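B-agarase (Agarivorans gilvus, PDB 5Z6P) is a glycoside hydrolase of family 50 that acts as a beta-agarase, probably cleaving beta-galactosidic linkages of agarose. Local coordinates at residues S240-E243 and L244-T248; K249-L252 and T253-K257; D412-A415 and K416-V420. All coordinates share one frame; numbering follows the deposited sequence.

Contact 1 (S240-E243 and L244-T248); sequences SEQE and LAEVT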
# COMPACT_ATOMS: atom_id res chain seq x y z
N SER A 240 -18.21 9.06 24.75
CA SER A 240 -18.21 8.52 26.11
C SER A 240 -18.44 7.02 26.10
O SER A 240 -18.89 6.46 25.10
CB SER A 240 -19.30 9.19 26.95
OG SER A 240 -20.58 8.76 26.52
N GLU A 241 -18.15 6.37 27.23
CA GLU A 241 -18.37 4.94 27.33
C GLU A 241 -19.83 4.62 27.17
O GLU A 241 -20.19 3.55 26.70
CB GLU A 241 -17.86 4.39 28.67
CG GLU A 241 -16.35 4.36 28.80
CD GLU A 241 -15.78 5.67 29.22
OE1 GLU A 241 -16.53 6.68 29.21
OE2 GLU A 241 -14.58 5.71 29.55
N GLN A 242 -20.68 5.57 27.57
CA GLN A 242 -22.12 5.40 27.48
C GLN A 242 -22.57 5.40 26.02
O GLN A 242 -23.33 4.53 25.61
CB GLN A 242 -22.85 6.49 28.26
CG GLN A 242 -24.37 6.35 28.26
CD GLN A 242 -24.84 4.94 28.61
OE1 GLN A 242 -24.25 4.26 29.45
NE2 GLN A 242 -25.92 4.50 27.96
N GLU A 243 -22.09 6.37 25.26
CA GLU A 243 -22.37 6.43 23.84
C GLU A 243 -21.76 5.23 23.15
O GLU A 243 -22.36 4.63 22.26
CB GLU A 243 -21.86 7.73 23.21
CG GLU A 243 -22.46 7.97 21.82
CD GLU A 243 -21.91 9.17 21.10
OE1 GLU A 243 -22.57 9.64 20.15
OE2 GLU A 243 -20.83 9.66 21.45
N LEU A 244 -20.56 4.85 23.58
CA LEU A 244 -19.94 3.63 23.09
C LEU A 244 -20.85 2.42 23.29
O LEU A 244 -20.98 1.60 22.39
CB LEU A 244 -18.59 3.42 23.78
CG LEU A 244 -17.76 2.20 23.37
CD1 LEU A 244 -17.59 2.17 21.85
CD2 LEU A 244 -16.42 2.24 24.05
N ALA A 245 -21.52 2.32 24.44
CA ALA A 245 -22.39 1.16 24.70
C ALA A 245 -23.68 1.20 23.90
O ALA A 245 -24.19 0.17 23.50
CB ALA A 245 -22.70 1.05 26.18
N GLU A 246 -24.22 2.40 23.68
CA GLU A 246 -25.41 2.60 22.86
C GLU A 246 -25.19 2.17 21.42
O GLU A 246 -25.98 1.44 20.83
CB GLU A 246 -25.82 4.08 22.87
CG GLU A 246 -26.57 4.56 24.11
CD GLU A 246 -26.82 6.07 24.07
OE1 GLU A 246 -27.29 6.57 23.03
OE2 GLU A 246 -26.54 6.75 25.08
N VAL A 247 -24.10 2.68 20.85
CA VAL A 247 -23.75 2.41 19.47
C VAL A 247 -23.47 0.93 19.28
O VAL A 247 -23.93 0.32 18.32
CB VAL A 247 -22.55 3.28 19.04
CG1 VAL A 247 -21.96 2.79 17.72
CG2 VAL A 247 -22.98 4.74 18.95
N THR A 248 -22.74 0.34 20.22
CA THR A 248 -22.47 -1.09 20.18
C THR A 248 -23.76 -1.91 20.22
O THR A 248 -23.95 -2.80 19.40
CB THR A 248 -21.59 -1.51 21.35
OG1 THR A 248 -20.33 -0.86 21.24
CG2 THR A 248 -21.40 -3.02 21.36

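Contact 2 (K249-L252 and T253-K257); sequences KAEL and TELAK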
# COMPACT_ATOMS: atom_id res chain seq x y z
N LYS A 249 -24.63 -1.60 21.17
CA LYS A 249 -25.92 -2.28 21.28
C LYS A 249 -26.70 -2.16 19.97
O LYS A 249 -27.27 -3.12 19.51
CB LYS A 249 -26.74 -1.70 22.44
CG LYS A 249 -28.08 -2.38 22.66
CD LYS A 249 -28.76 -1.83 23.90
CE LYS A 249 -30.07 -2.54 24.20
NZ LYS A 249 -29.89 -4.01 24.42
N ALA A 250 -26.68 -0.97 19.38
CA ALA A 250 -27.38 -0.73 18.12
C ALA A 250 -26.81 -1.58 16.97
O ALA A 250 -27.56 -2.21 16.23
CB ALA A 250 -27.31 0.74 17.76
N GLU A 251 -25.48 -1.61 16.83
CA GLU A 251 -24.89 -2.42 15.77
C GLU A 251 -25.20 -3.88 15.98
O GLU A 251 -25.58 -4.57 15.03
CB GLU A 251 -23.37 -2.24 15.68
CG GLU A 251 -22.81 -3.00 14.49
CD GLU A 251 -21.28 -3.12 14.45
OE1 GLU A 251 -20.60 -2.60 15.36
OE2 GLU A 251 -20.78 -3.77 13.52
N LEU A 252 -25.06 -4.37 17.21
CA LEU A 252 -25.33 -5.76 17.51
C LEU A 252 -26.75 -6.17 17.15
O LEU A 252 -26.99 -7.29 16.72
CB LEU A 252 -25.06 -6.05 18.99
CG LEU A 252 -23.58 -6.04 19.37
CD1 LEU A 252 -23.39 -6.44 20.83
CD2 LEU A 252 -22.79 -6.97 18.47
N THR A 253 -27.69 -5.25 17.32
CA THR A 253 -29.08 -5.48 16.95
C THR A 253 -29.20 -5.56 15.44
O THR A 253 -29.85 -6.46 14.91
CB THR A 253 -30.00 -4.38 17.52
OG1 THR A 253 -30.00 -4.48 18.94
CG2 THR A 253 -31.42 -4.52 17.00
N GLU A 254 -28.55 -4.64 14.74
CA GLU A 254 -28.50 -4.66 13.29
C GLU A 254 -27.90 -5.97 12.76
O GLU A 254 -28.44 -6.59 11.85
CB GLU A 254 -27.71 -3.45 12.79
CG GLU A 254 -27.52 -3.36 11.30
CD GLU A 254 -28.77 -2.94 10.55
OE1 GLU A 254 -29.75 -2.52 11.22
OE2 GLU A 254 -28.78 -3.03 9.30
N LEU A 255 -26.80 -6.41 13.36
CA LEU A 255 -26.14 -7.65 12.94
C LEU A 255 -27.02 -8.87 13.18
O LEU A 255 -26.86 -9.89 12.51
CB LEU A 255 -24.80 -7.82 13.67
CG LEU A 255 -23.68 -6.89 13.20
CD1 LEU A 255 -22.48 -7.03 14.08
CD2 LEU A 255 -23.32 -7.20 11.75
N ALA A 256 -27.97 -8.76 14.10
CA ALA A 256 -28.92 -9.85 14.35
C ALA A 256 -29.81 -10.16 13.14
O ALA A 256 -30.45 -11.21 13.08
CB ALA A 256 -29.79 -9.53 15.57
N LYS A 257 -29.83 -9.27 12.15
CA LYS A 257 -30.57 -9.49 10.91
C LYS A 257 -29.95 -10.58 10.03
O LYS A 257 -30.53 -10.96 9.01
CB LYS A 257 -30.67 -8.19 10.12
CG LYS A 257 -31.48 -7.13 10.85
CD LYS A 257 -31.61 -5.85 10.05
CE LYS A 257 -32.58 -4.90 10.73
NZ LYS A 257 -32.75 -3.66 9.96

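Contact 3 (D412-A415 and K416-V420); sequences DYMA and KWRDV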
# COMPACT_ATOMS: atom_id res chain seq x y z
N ASP A 412 -14.98 -12.28 28.16
CA ASP A 412 -13.92 -12.52 27.18
C ASP A 412 -14.12 -11.63 25.94
O ASP A 412 -14.73 -12.07 24.95
CB ASP A 412 -13.90 -14.00 26.79
CG ASP A 412 -12.74 -14.38 25.88
OD1 ASP A 412 -12.07 -13.49 25.31
OD2 ASP A 412 -12.49 -15.59 25.73
N TYR A 413 -13.61 -10.41 25.99
CA TYR A 413 -13.87 -9.44 24.93
C TYR A 413 -13.21 -9.83 23.59
O TYR A 413 -13.70 -9.47 22.52
CB TYR A 413 -13.43 -8.04 25.36
CG TYR A 413 -12.01 -7.95 25.90
CD1 TYR A 413 -10.94 -7.75 25.04
CD2 TYR A 413 -11.75 -8.05 27.26
CE1 TYR A 413 -9.64 -7.66 25.52
CE2 TYR A 413 -10.46 -7.96 27.75
CZ TYR A 413 -9.41 -7.77 26.88
OH TYR A 413 -8.13 -7.67 27.37
N MET A 414 -12.11 -10.56 23.65
CA MET A 414 -11.47 -10.97 22.41
C MET A 414 -12.33 -11.98 21.67
O MET A 414 -12.46 -11.90 20.46
CB MET A 414 -10.08 -11.52 22.68
CG MET A 414 -9.08 -10.45 23.07
SD MET A 414 -9.04 -9.02 21.96
CE MET A 414 -8.67 -9.83 20.39
N ALA A 415 -12.95 -12.88 22.42
CA ALA A 415 -13.82 -13.89 21.83
C ALA A 415 -15.06 -13.22 21.25
O ALA A 415 -15.58 -13.64 20.23
CB ALA A 415 -14.22 -14.92 22.86
N LYS A 416 -15.54 -12.18 21.90
CA LYS A 416 -16.71 -11.50 21.38
C LYS A 416 -16.33 -10.75 20.11
O LYS A 416 -17.06 -10.77 19.13
CB LYS A 416 -17.30 -10.56 22.43
CG LYS A 416 -18.57 -9.85 22.00
CD LYS A 416 -19.73 -10.82 21.80
CE LYS A 416 -21.05 -10.06 21.70
NZ LYS A 416 -22.20 -10.97 21.50
N TRP A 417 -15.18 -10.10 20.14
CA TRP A 417 -14.68 -9.39 18.98
C TRP A 417 -14.57 -10.31 17.75
O TRP A 417 -14.96 -9.94 16.66
CB TRP A 417 -13.32 -8.74 19.28
CG TRP A 417 -12.67 -8.12 18.08
CD1 TRP A 417 -13.02 -6.95 17.47
CD2 TRP A 417 -11.56 -8.64 17.36
NE1 TRP A 417 -12.19 -6.71 16.40
CE2 TRP A 417 -11.28 -7.73 16.31
CE3 TRP A 417 -10.76 -9.78 17.49
CZ2 TRP A 417 -10.25 -7.93 15.40
CZ3 TRP A 417 -9.74 -9.98 16.58
CH2 TRP A 417 -9.50 -9.06 15.54
N ARG A 418 -14.05 -11.51 17.95
CA ARG A 418 -13.97 -12.49 16.88
C ARG A 418 -15.34 -12.84 16.32
O ARG A 418 -15.52 -12.87 15.11
CB ARG A 418 -13.28 -13.77 17.36
CG ARG A 418 -11.78 -13.66 17.47
CD ARG A 418 -11.14 -14.95 17.97
NE ARG A 418 -10.06 -14.59 18.88
CZ ARG A 418 -10.08 -14.79 20.18
NH1 ARG A 418 -11.11 -15.41 20.74
NH2 ARG A 418 -9.06 -14.40 20.92
N ASP A 419 -16.30 -13.11 17.20
CA ASP A 419 -17.66 -13.43 16.77
C ASP A 419 -18.30 -12.29 15.99
O ASP A 419 -18.87 -12.50 14.92
CB ASP A 419 -18.54 -13.81 17.96
CG ASP A 419 -18.25 -15.20 18.49
OD1 ASP A 419 -17.55 -15.97 17.80
OD2 ASP A 419 -18.72 -15.52 19.60
N VAL A 420 -18.22 -11.08 16.53
CA VAL A 420 -18.81 -9.92 15.87
C VAL A 420 -18.13 -9.61 14.53
O VAL A 420 -18.80 -9.28 13.56
CB VAL A 420 -18.76 -8.69 16.79
CG1 VAL A 420 -19.12 -7.43 16.02
CG2 VAL A 420 -19.69 -8.90 17.96
O HOH W 1 -10.05 -15.30 23.74

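Contact 1 (S240-E243 and L244-T248)
The N-terminal turns of helix 241-255 open with an N-cap at Ser240, whose carbonyl O takes the amide of Leu244 at 2.8 Å in the first i to i+4 bond of the helix. Its hydroxyl turns over the helix start: with chi1 at 71°, OG accepts the amide of Glu243 at 3.1 Å, and the N-H points at it almost straight (171°). Serine suits a cap because its short side chain can replace the carbonyl that a preceding turn would have supplied. The backbone ladder continues from Glu241 O to Ala245 N, from Gln242 O to Glu246 N and from Glu243 O to Val247 N.

On the outer side Gln242 and Glu246 cross at about a right angle. Gln242 bends at chi2, which brings NE2 to 3.7 Å from OE2 of Glu246, with the amide and carboxylate planes 42° apart; this is proximity of polar ends rather than a bond. The CG of Glu246 also lies 3.6 Å from Gln242 O. Val247 sets CG2 3.4 Å from Glu243 O, while the carboxylate of Glu243 turns back to His239. Leu244 is buried against Ile238 and the side chains of Arg404 and Lys405 of helix 397-406. Its carbonyl O is gripped twice by Thr248, through N and through OG1 at 2.8 Å, from opposite faces of the carbonyl plane.

The hydroxyls of Ser240 and Thr248 thus serve the backbone at both ends of this segment, and the acidic Glu241, bridged to Arg225, and Glu243 probably interact favourably with the positive end of the helix dipole.

Contact 2 (K249-L252 and T253-K257)
Leu255 packs back along the helix onto Glu251, one turn earlier. Its CB lies 3.6 Å from Glu251 O, the carbonyl that also accepts the amide of Leu255 at 2.8 Å. With chi1 at -73°, CG stands beside the backbone N and stays close to that same oxygen, 3.5 Å away. Farther out, CD1 meets the side chain of Glu251: it approaches the methylene CG at 4.1 Å and OE2 at 3.7 Å, and it also comes within 4.4 Å of CD2 of Leu252. Glutamate suits this place because its extended chain passes Leu255 with CG and OE2 both beside CD1, while OE2 also forms a salt bridge with Arg424 of helix 413-428.

Around the helix, Thr253 turns its hydroxyl back to Lys249 O at 3.1 Å. The amide of Thr253 meets that oxygen from the opposite face of the carbonyl plane, giving it two donors. Near the end, Lys257 reaches Glu254 OE1 in a weak salt bridge, and the bond from Ala256 N to Leu252 O is also weak.

Leu252 and Leu255, both packed on Val420, with a salt-bridged glutamate beside them, make the mixed apolar and charged face typical of an amphipathic surface helix.

Contact 3 (D412-A415 and K416-V420)
One face of the Arg418 guanidinium is covered by Met414 O, 3.7 Å from the plane and over its centre. At the edge, in plane, a water is bound by NH2 at 3.1 Å and donates in turn to Asp412 OD1. NH2 also passes 3.5 Å from CB of Met414, and NH1 comes to 3.3 Å from CA of Ala415. The bend at chi3 (-141°) helps fold the group back along the helix; arginine suits the place because its long chain can reach the first turn while its planar end rests on the backbone.

The other flat group is the Trp417 indole. Met414 runs beside it in the same direction, and its bent chain (chi2 -50°) carries CE to 3.6 Å from CE3, an oblique apolar contact that suits a flexible thioether. The indole's NE1 is hydrogen-bonded to Tyr398 OH.

Asp412 is the N-cap of helix 413-428. Its OD1 receives the amide of Ala415 at 3.1 Å from well above the carboxylate plane, and its carbonyl O accepts Lys416 N. OD1 thus serves both the amide and the water, which relays the cap to Arg418; the opposite charges would probably favour this link.

Trp417 leans on Leu402 of helix 397-406, and Tyr413, Lys416 and Val420 all touch Tyr406 of that helix. Val420 also faces helix 241-255, while Met414 and Arg418 face loops through Leu310, Glu440 and Phe441. Helix 413-428 therefore packs against two other helices at once.

Overall arrangement
Contacts 1 and 2 are successive parts of helix 241-255, with centres 14 Å apart, whereas contact 3 forms the first turns of helix 413-428. The second helix meets contact 2 directly: Leu252 CD2 lies 3.7 Å from Val420 CG2, and Leu255 CD1 is 3.9 Å from Val420 CG1. Contact 1 stays about 7 Å from contact 3 at the nearest atoms. Helix 397-406 joins them indirectly, since Thr248 of contact 1 and Val420 of contact 3 both touch Tyr406. The centres of all three lie 28 to 32 Å from the centre of the chain, on the same side of it, in a three-helix cluster near the surface.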